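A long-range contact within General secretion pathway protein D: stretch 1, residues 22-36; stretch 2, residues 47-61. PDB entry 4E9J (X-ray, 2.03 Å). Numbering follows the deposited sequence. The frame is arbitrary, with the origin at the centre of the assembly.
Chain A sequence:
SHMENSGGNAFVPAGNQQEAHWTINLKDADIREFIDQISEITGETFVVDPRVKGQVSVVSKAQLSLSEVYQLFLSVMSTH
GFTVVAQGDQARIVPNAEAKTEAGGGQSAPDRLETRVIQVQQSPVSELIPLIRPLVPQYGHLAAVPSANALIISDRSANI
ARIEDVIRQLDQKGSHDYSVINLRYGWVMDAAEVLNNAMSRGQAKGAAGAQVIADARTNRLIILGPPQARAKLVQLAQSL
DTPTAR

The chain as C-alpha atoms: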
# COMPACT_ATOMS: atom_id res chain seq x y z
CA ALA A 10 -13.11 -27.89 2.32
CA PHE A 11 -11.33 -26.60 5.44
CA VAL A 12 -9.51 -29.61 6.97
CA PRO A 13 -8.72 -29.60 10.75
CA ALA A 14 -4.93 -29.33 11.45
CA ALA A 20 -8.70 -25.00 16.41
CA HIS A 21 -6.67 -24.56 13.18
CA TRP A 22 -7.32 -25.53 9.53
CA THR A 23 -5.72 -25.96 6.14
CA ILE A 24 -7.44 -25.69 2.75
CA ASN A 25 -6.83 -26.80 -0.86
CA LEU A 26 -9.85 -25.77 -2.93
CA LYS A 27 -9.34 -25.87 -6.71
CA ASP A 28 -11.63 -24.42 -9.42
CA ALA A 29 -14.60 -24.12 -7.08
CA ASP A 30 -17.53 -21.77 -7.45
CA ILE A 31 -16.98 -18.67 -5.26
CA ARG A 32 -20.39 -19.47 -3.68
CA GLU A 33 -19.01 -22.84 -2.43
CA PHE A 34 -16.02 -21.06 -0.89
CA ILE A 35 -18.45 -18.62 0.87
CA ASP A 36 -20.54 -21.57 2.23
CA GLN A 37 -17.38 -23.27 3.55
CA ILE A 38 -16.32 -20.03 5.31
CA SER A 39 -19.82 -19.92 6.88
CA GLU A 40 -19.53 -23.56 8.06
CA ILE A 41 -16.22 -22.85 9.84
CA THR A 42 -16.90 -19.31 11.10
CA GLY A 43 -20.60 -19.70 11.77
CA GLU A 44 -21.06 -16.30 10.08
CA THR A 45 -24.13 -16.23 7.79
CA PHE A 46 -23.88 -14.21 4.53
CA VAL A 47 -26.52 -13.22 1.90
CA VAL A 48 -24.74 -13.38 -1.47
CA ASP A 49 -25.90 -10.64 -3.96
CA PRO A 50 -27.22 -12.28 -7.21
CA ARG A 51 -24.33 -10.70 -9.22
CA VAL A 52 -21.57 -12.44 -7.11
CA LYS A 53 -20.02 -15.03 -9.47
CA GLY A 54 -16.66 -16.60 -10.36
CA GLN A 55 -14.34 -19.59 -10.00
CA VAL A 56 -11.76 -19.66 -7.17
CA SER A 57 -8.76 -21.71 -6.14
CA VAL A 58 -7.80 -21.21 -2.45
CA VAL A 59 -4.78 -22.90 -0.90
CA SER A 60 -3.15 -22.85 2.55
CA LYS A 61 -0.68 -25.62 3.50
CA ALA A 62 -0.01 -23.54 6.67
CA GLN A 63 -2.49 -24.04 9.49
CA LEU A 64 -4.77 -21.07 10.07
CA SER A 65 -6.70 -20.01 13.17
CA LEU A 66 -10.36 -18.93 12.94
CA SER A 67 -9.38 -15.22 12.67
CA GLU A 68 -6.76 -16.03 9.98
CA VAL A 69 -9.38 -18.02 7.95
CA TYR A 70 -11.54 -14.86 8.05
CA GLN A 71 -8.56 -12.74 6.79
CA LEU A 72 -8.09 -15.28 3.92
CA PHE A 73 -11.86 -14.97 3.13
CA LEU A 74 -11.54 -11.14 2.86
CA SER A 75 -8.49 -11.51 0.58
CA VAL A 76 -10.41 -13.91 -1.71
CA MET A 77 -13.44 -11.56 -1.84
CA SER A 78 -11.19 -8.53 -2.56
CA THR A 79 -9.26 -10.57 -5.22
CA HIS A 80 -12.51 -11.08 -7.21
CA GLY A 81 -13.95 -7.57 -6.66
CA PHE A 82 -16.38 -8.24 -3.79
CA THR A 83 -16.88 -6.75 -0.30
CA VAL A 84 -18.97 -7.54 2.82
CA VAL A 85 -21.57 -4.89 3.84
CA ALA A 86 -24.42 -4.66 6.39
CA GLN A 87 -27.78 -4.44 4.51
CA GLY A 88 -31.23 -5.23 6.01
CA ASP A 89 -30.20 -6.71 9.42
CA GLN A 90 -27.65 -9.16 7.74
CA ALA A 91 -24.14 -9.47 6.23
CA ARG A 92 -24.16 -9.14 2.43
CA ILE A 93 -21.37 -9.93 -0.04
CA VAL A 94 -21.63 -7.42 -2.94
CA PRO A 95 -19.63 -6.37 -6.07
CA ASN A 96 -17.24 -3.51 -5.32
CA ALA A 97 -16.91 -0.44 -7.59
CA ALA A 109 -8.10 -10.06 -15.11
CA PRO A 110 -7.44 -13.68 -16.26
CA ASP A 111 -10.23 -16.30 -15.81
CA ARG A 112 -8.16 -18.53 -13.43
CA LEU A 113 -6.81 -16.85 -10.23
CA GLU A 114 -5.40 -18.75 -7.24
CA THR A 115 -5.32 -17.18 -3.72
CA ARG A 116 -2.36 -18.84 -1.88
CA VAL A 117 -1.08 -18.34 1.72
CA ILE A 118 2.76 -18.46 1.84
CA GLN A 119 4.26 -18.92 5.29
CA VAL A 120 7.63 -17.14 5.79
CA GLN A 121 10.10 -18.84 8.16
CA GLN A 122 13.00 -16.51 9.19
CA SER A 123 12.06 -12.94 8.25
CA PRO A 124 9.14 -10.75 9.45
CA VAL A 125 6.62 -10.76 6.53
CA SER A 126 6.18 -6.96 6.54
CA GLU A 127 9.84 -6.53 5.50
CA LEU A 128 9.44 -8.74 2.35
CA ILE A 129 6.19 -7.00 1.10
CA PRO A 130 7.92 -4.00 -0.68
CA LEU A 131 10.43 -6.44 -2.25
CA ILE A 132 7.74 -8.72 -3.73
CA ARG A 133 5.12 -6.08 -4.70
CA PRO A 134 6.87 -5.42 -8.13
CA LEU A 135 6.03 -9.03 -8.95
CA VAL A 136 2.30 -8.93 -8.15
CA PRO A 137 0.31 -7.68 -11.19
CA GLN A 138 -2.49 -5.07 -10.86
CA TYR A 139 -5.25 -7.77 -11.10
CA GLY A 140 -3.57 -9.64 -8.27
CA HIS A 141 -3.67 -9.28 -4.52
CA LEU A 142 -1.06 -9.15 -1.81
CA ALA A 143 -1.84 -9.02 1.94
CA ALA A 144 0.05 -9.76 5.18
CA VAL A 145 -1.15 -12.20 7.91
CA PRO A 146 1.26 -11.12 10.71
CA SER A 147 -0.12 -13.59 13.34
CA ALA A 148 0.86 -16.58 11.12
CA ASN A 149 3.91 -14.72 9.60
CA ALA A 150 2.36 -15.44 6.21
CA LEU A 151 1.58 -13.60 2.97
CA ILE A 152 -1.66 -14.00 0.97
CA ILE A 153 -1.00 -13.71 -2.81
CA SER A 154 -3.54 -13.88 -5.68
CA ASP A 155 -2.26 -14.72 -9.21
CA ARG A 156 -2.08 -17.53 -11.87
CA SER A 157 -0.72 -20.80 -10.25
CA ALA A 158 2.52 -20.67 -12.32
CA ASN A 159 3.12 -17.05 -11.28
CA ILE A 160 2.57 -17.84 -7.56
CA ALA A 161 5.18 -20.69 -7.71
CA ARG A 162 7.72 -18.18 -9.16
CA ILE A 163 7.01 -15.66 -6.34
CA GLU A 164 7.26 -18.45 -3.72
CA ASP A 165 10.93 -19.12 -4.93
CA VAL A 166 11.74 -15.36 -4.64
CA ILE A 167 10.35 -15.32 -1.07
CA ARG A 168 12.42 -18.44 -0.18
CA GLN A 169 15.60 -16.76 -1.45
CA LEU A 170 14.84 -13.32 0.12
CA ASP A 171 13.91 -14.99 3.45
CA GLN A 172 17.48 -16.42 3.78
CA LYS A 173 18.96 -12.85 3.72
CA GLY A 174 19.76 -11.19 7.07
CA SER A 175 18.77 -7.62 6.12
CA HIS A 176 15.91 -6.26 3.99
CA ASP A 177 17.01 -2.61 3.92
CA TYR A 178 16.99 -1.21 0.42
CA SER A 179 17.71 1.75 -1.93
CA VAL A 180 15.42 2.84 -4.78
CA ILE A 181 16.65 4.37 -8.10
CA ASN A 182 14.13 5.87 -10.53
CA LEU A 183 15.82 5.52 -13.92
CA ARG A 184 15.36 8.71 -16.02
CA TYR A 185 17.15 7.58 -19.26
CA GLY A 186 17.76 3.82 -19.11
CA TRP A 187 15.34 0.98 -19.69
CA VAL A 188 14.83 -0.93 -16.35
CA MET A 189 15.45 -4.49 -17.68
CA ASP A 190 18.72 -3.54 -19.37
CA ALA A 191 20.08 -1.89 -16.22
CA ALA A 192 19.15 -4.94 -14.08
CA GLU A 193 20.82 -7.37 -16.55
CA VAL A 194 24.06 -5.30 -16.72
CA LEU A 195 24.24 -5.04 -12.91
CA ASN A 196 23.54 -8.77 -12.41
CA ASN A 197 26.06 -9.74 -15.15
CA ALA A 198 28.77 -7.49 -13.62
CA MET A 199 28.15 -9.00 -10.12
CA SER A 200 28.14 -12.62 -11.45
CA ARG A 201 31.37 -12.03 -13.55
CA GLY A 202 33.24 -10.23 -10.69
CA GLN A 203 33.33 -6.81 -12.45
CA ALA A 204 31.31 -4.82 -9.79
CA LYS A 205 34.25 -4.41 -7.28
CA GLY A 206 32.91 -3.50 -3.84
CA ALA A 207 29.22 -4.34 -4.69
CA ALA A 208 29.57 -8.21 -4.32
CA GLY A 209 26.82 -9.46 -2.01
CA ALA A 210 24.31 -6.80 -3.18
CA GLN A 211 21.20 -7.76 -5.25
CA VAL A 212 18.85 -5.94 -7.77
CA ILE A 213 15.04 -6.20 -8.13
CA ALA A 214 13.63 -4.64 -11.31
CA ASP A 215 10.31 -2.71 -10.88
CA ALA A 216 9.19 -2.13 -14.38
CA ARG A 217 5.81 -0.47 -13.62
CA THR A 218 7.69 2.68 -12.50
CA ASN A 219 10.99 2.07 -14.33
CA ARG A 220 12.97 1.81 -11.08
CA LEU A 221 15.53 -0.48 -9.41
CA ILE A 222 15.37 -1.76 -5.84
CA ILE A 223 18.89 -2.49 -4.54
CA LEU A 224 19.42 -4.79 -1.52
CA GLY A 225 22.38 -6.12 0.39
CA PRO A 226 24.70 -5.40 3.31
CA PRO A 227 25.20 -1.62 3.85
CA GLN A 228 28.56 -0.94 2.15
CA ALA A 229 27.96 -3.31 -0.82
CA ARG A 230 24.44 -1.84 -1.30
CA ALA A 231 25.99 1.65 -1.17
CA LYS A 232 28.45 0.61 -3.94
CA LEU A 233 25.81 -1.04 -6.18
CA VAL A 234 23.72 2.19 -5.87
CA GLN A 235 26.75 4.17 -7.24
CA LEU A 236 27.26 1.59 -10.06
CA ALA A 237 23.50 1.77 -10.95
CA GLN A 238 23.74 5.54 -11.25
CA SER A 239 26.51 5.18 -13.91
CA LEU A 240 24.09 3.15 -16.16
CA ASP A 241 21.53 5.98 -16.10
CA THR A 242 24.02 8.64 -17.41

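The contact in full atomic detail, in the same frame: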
# COMPACT_ATOMS: atom_id res chain seq x y z
N TRP A 22 -6.95 -24.84 10.77
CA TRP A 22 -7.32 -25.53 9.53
C TRP A 22 -6.37 -25.25 8.40
O TRP A 22 -5.70 -24.23 8.39
CB TRP A 22 -8.70 -25.10 9.03
CG TRP A 22 -9.84 -25.34 9.97
CD1 TRP A 22 -10.77 -26.34 9.90
CD2 TRP A 22 -10.27 -24.47 11.02
NE1 TRP A 22 -11.71 -26.18 10.89
CE2 TRP A 22 -11.44 -25.02 11.57
CE3 TRP A 22 -9.74 -23.30 11.58
CZ2 TRP A 22 -12.08 -24.45 12.67
CZ3 TRP A 22 -10.38 -22.74 12.68
CH2 TRP A 22 -11.54 -23.30 13.20
N THR A 23 -6.42 -26.09 7.41
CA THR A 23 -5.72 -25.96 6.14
C THR A 23 -6.80 -26.01 5.07
O THR A 23 -7.95 -26.32 5.40
CB THR A 23 -4.71 -27.09 5.93
OG1 THR A 23 -5.40 -28.33 6.11
CG2 THR A 23 -3.50 -26.95 6.84
N ILE A 24 -6.46 -25.68 3.84
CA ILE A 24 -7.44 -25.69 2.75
C ILE A 24 -6.75 -25.90 1.42
O ILE A 24 -5.63 -25.46 1.25
CB ILE A 24 -8.33 -24.39 2.76
CG1 ILE A 24 -9.31 -24.36 1.58
CG2 ILE A 24 -7.48 -23.13 2.79
CD1 ILE A 24 -10.53 -23.49 1.75
N ASN A 25 -7.38 -26.60 0.49
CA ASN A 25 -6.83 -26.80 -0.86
C ASN A 25 -8.01 -26.97 -1.82
O ASN A 25 -8.36 -28.07 -2.24
CB ASN A 25 -5.84 -27.96 -0.91
CG ASN A 25 -4.99 -27.97 -2.16
OD1 ASN A 25 -5.30 -27.32 -3.17
ND2 ASN A 25 -3.89 -28.70 -2.13
N LEU A 26 -8.66 -25.84 -2.09
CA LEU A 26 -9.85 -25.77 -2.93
C LEU A 26 -9.41 -25.36 -4.30
O LEU A 26 -8.73 -24.35 -4.42
CB LEU A 26 -10.81 -24.75 -2.34
CG LEU A 26 -12.15 -24.61 -3.01
CD1 LEU A 26 -12.91 -25.93 -2.99
CD2 LEU A 26 -12.94 -23.52 -2.32
N LYS A 27 -9.75 -26.14 -5.33
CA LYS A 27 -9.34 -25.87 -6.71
C LYS A 27 -10.55 -25.77 -7.61
O LYS A 27 -11.42 -26.63 -7.55
CB LYS A 27 -8.42 -26.98 -7.22
CG LYS A 27 -7.08 -27.00 -6.53
CD LYS A 27 -6.10 -26.02 -7.18
CE LYS A 27 -4.97 -25.66 -6.27
NZ LYS A 27 -4.09 -26.82 -5.96
N ASP A 28 -10.60 -24.71 -8.42
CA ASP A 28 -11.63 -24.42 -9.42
C ASP A 28 -13.06 -24.57 -8.90
O ASP A 28 -13.92 -25.15 -9.56
CB ASP A 28 -11.38 -25.28 -10.67
CG ASP A 28 -10.00 -25.06 -11.25
OD1 ASP A 28 -9.78 -24.00 -11.86
OD2 ASP A 28 -9.13 -25.95 -11.07
N ALA A 29 -13.29 -24.05 -7.69
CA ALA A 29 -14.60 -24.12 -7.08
C ALA A 29 -15.37 -22.84 -7.32
O ALA A 29 -14.78 -21.77 -7.47
CB ALA A 29 -14.46 -24.37 -5.58
N ASP A 30 -16.68 -22.94 -7.32
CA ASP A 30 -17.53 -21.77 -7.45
C ASP A 30 -17.26 -20.90 -6.21
O ASP A 30 -17.06 -21.43 -5.11
CB ASP A 30 -19.02 -22.17 -7.48
CG ASP A 30 -19.93 -21.06 -7.96
OD1 ASP A 30 -19.94 -19.99 -7.32
OD2 ASP A 30 -20.63 -21.27 -8.97
N ILE A 31 -17.20 -19.58 -6.39
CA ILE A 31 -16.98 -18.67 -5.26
C ILE A 31 -18.06 -18.86 -4.19
O ILE A 31 -17.79 -18.70 -3.01
CB ILE A 31 -16.85 -17.19 -5.74
CG1 ILE A 31 -16.24 -16.32 -4.63
CG2 ILE A 31 -18.22 -16.63 -6.21
CD1 ILE A 31 -15.87 -14.93 -5.10
N ARG A 32 -19.29 -19.22 -4.61
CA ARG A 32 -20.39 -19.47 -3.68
C ARG A 32 -20.16 -20.69 -2.78
O ARG A 32 -20.63 -20.68 -1.64
CB ARG A 32 -21.71 -19.53 -4.43
CG ARG A 32 -22.06 -18.15 -5.01
CD ARG A 32 -23.00 -18.26 -6.20
NE ARG A 32 -23.41 -16.96 -6.72
CZ ARG A 32 -24.36 -16.19 -6.22
NH1 ARG A 32 -25.01 -16.55 -5.12
NH2 ARG A 32 -24.66 -15.03 -6.79
N GLU A 33 -19.40 -21.70 -3.25
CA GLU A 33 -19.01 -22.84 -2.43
C GLU A 33 -18.00 -22.38 -1.40
O GLU A 33 -18.13 -22.71 -0.22
CB GLU A 33 -18.42 -23.99 -3.29
CG GLU A 33 -17.88 -25.13 -2.44
CD GLU A 33 -17.59 -26.41 -3.21
OE1 GLU A 33 -18.47 -26.83 -3.99
OE2 GLU A 33 -16.49 -26.99 -3.03
N PHE A 34 -17.01 -21.59 -1.83
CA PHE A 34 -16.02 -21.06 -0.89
C PHE A 34 -16.70 -20.24 0.22
O PHE A 34 -16.34 -20.40 1.38
CB PHE A 34 -14.96 -20.25 -1.63
CG PHE A 34 -13.97 -19.59 -0.69
CD1 PHE A 34 -13.05 -20.35 0.02
CD2 PHE A 34 -14.00 -18.22 -0.48
CE1 PHE A 34 -12.15 -19.74 0.91
CE2 PHE A 34 -13.12 -17.62 0.41
CZ PHE A 34 -12.19 -18.38 1.09
N ILE A 35 -17.70 -19.43 -0.12
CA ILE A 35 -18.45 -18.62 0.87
C ILE A 35 -19.17 -19.53 1.88
O ILE A 35 -19.11 -19.27 3.09
CB ILE A 35 -19.43 -17.65 0.15
CG1 ILE A 35 -18.63 -16.56 -0.61
CG2 ILE A 35 -20.40 -17.01 1.15
CD1 ILE A 35 -19.44 -15.87 -1.82
N ASP A 36 -19.85 -20.58 1.38
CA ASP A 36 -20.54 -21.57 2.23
C ASP A 36 -19.56 -22.27 3.17
O ASP A 36 -19.88 -22.45 4.35
CB ASP A 36 -21.24 -22.64 1.37
CG ASP A 36 -22.49 -22.20 0.65
OD1 ASP A 36 -23.09 -21.19 1.07
OD2 ASP A 36 -22.92 -22.92 -0.28
N VAL A 47 -25.57 -13.22 3.03
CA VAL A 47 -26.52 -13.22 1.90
C VAL A 47 -25.64 -12.84 0.72
O VAL A 47 -24.92 -11.86 0.81
CB VAL A 47 -27.72 -12.26 2.06
CG1 VAL A 47 -28.54 -12.22 0.77
CG2 VAL A 47 -28.60 -12.68 3.22
N VAL A 48 -25.61 -13.63 -0.33
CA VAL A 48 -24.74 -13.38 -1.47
C VAL A 48 -25.54 -12.68 -2.56
O VAL A 48 -26.48 -13.28 -3.07
CB VAL A 48 -24.13 -14.72 -1.94
CG1 VAL A 48 -23.29 -14.53 -3.19
CG2 VAL A 48 -23.29 -15.33 -0.83
N ASP A 49 -25.18 -11.40 -2.92
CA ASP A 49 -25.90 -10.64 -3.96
C ASP A 49 -25.98 -11.49 -5.25
O ASP A 49 -24.99 -12.14 -5.60
CB ASP A 49 -25.17 -9.31 -4.22
CG ASP A 49 -25.81 -8.42 -5.26
OD1 ASP A 49 -25.54 -8.60 -6.44
OD2 ASP A 49 -26.53 -7.48 -4.88
N PRO A 50 -27.12 -11.47 -5.98
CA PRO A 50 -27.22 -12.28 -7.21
C PRO A 50 -26.08 -12.15 -8.22
O PRO A 50 -25.79 -13.10 -8.93
CB PRO A 50 -28.55 -11.87 -7.83
CG PRO A 50 -29.34 -11.27 -6.71
CD PRO A 50 -28.39 -10.78 -5.67
N ARG A 51 -25.43 -10.97 -8.28
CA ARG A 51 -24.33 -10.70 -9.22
C ARG A 51 -22.98 -11.31 -8.81
O ARG A 51 -22.06 -11.28 -9.63
CB ARG A 51 -24.13 -9.18 -9.40
CG ARG A 51 -25.27 -8.43 -10.05
CD ARG A 51 -25.08 -6.94 -9.87
NE ARG A 51 -25.38 -6.52 -8.50
CZ ARG A 51 -25.30 -5.26 -8.05
NH1 ARG A 51 -24.91 -4.28 -8.85
NH2 ARG A 51 -25.62 -4.98 -6.79
N VAL A 52 -22.84 -11.85 -7.56
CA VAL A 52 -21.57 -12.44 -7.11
C VAL A 52 -21.36 -13.77 -7.85
O VAL A 52 -22.16 -14.68 -7.70
CB VAL A 52 -21.49 -12.64 -5.57
CG1 VAL A 52 -20.14 -13.25 -5.16
CG2 VAL A 52 -21.71 -11.32 -4.84
N LYS A 53 -20.31 -13.86 -8.65
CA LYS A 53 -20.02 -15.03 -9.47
C LYS A 53 -18.52 -15.17 -9.64
O LYS A 53 -17.78 -14.26 -9.30
CB LYS A 53 -20.70 -14.88 -10.85
N GLY A 54 -18.08 -16.33 -10.13
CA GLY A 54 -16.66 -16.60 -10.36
C GLY A 54 -16.19 -17.94 -9.85
O GLY A 54 -16.84 -18.56 -9.00
N GLN A 55 -15.03 -18.36 -10.36
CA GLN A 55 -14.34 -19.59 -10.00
C GLN A 55 -13.11 -19.21 -9.16
O GLN A 55 -12.41 -18.26 -9.51
CB GLN A 55 -13.85 -20.33 -11.26
CG GLN A 55 -14.89 -21.01 -12.13
CD GLN A 55 -15.77 -21.97 -11.38
OE1 GLN A 55 -15.39 -23.10 -11.09
NE2 GLN A 55 -16.97 -21.54 -11.06
N VAL A 56 -12.89 -19.92 -8.06
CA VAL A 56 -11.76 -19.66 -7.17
C VAL A 56 -10.97 -20.91 -6.86
O VAL A 56 -11.50 -22.03 -6.85
CB VAL A 56 -12.21 -18.94 -5.87
CG1 VAL A 56 -13.00 -17.67 -6.22
CG2 VAL A 56 -13.01 -19.85 -4.95
N SER A 57 -9.67 -20.70 -6.64
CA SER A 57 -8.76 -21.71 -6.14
C SER A 57 -8.12 -21.08 -4.89
O SER A 57 -7.58 -19.97 -4.97
CB SER A 57 -7.72 -22.09 -7.20
OG SER A 57 -8.34 -22.67 -8.34
N VAL A 58 -8.27 -21.73 -3.73
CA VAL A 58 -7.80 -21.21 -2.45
C VAL A 58 -6.99 -22.28 -1.78
O VAL A 58 -7.49 -23.39 -1.57
CB VAL A 58 -9.00 -20.79 -1.58
CG1 VAL A 58 -8.53 -20.15 -0.28
CG2 VAL A 58 -9.91 -19.86 -2.35
N VAL A 59 -5.75 -21.94 -1.43
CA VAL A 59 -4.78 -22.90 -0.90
C VAL A 59 -4.01 -22.36 0.28
O VAL A 59 -3.48 -21.26 0.21
CB VAL A 59 -3.83 -23.30 -2.04
CG1 VAL A 59 -2.70 -24.22 -1.56
CG2 VAL A 59 -4.59 -23.93 -3.20
N SER A 60 -3.98 -23.14 1.39
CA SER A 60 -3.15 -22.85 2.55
C SER A 60 -2.65 -24.18 3.09
O SER A 60 -3.47 -24.97 3.57
CB SER A 60 -3.92 -22.09 3.62
OG SER A 60 -3.10 -21.69 4.70
N LYS A 61 -1.34 -24.44 2.95
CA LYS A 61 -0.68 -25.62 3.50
C LYS A 61 -0.34 -25.32 4.97
O LYS A 61 -0.26 -26.23 5.79
CB LYS A 61 0.57 -26.01 2.68
O HOH W 1 -20.15 -18.55 -9.63

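This contact is an antiparallel strand pairing, interrupted by a beta bulge, that continues into a helix packed by apolar side chains and anchored by one arginine. The first strand, through Ile24 to Leu26, runs antiparallel to strand 55-61, and about 1125 Å² is buried between the stretches.

Backbone hydrogen bonds set the register. Ile24 N donates to Ser60 O at 3.1 Å, and Ser60 N returns to Ile24 O at 2.9 Å. Leu26 N to Val58 O (2.8 Å) and Val58 N to Leu26 O (2.7 Å) repeat the pattern. Asn25 and Val59 face each other between these pairs without such bonds.

The register then shifts by one residue. At the corner, Asp28 has positive phi and psi, and Asp28 N donates to the side chain of Ser57, reaching Ser57 OG at 3.0 Å. The short hydroxyl thus occupies a backbone amide at the bulge. Regular pairing resumes with Ala29 N to Val56 O (2.8 Å) and Val56 N to Ala29 O (2.7 Å). Ile31 N to Gly54 O, at 2.8 Å, carries the bonding to the start of the helix.

Asp30 caps that helix: Asp30 OD1 accepts from Arg32 N at 2.9 Å. A water also links the stretches, accepting from Gly54 N at 3.1 Å and donating weakly to Asp30 OD1 at 2.7 Å. Gly54 has phi 134° and psi 162°, angles at which a CB would jam against the preceding carbonyl oxygen. Glycine fits here for that reason.

Ile24, Leu26, Ala29, Val56, Val58 and Ser60 share one face of the sheet, and all are buried. Phe34 and Ile35 point toward stretch 2. Phe34 CB lies 3.9 Å from Val56 CG2, while Val58 CG2 sits over the Phe34 ring face, 4.2 Å from its centroid, in a CH-pi contact. Ile31 CG1 meets Val56 CG1 at 3.9 Å, and Ile31 CG2 meets Val52 CG1 at 4.0 Å. Ile35 CG2 reaches Val48 CG2 at 3.9 Å. Branched aliphatic side chains suit this packing, offering several methyl groups close to the backbone.

Arg32 extends to the turn formed by Asp49 to Val52. Arg32 NE and Arg32 NH2 make weak hydrogen bonds to Val52 O, at 2.8 and 2.7 Å, and Arg32 NH2 makes another to Asp49 O at 3.1 Å. Val48 CG1 covers one face of the guanidinium, 3.3 Å from Arg32 NH1. The long side chain lets one residue join the helix to backbone carbonyls of the turn.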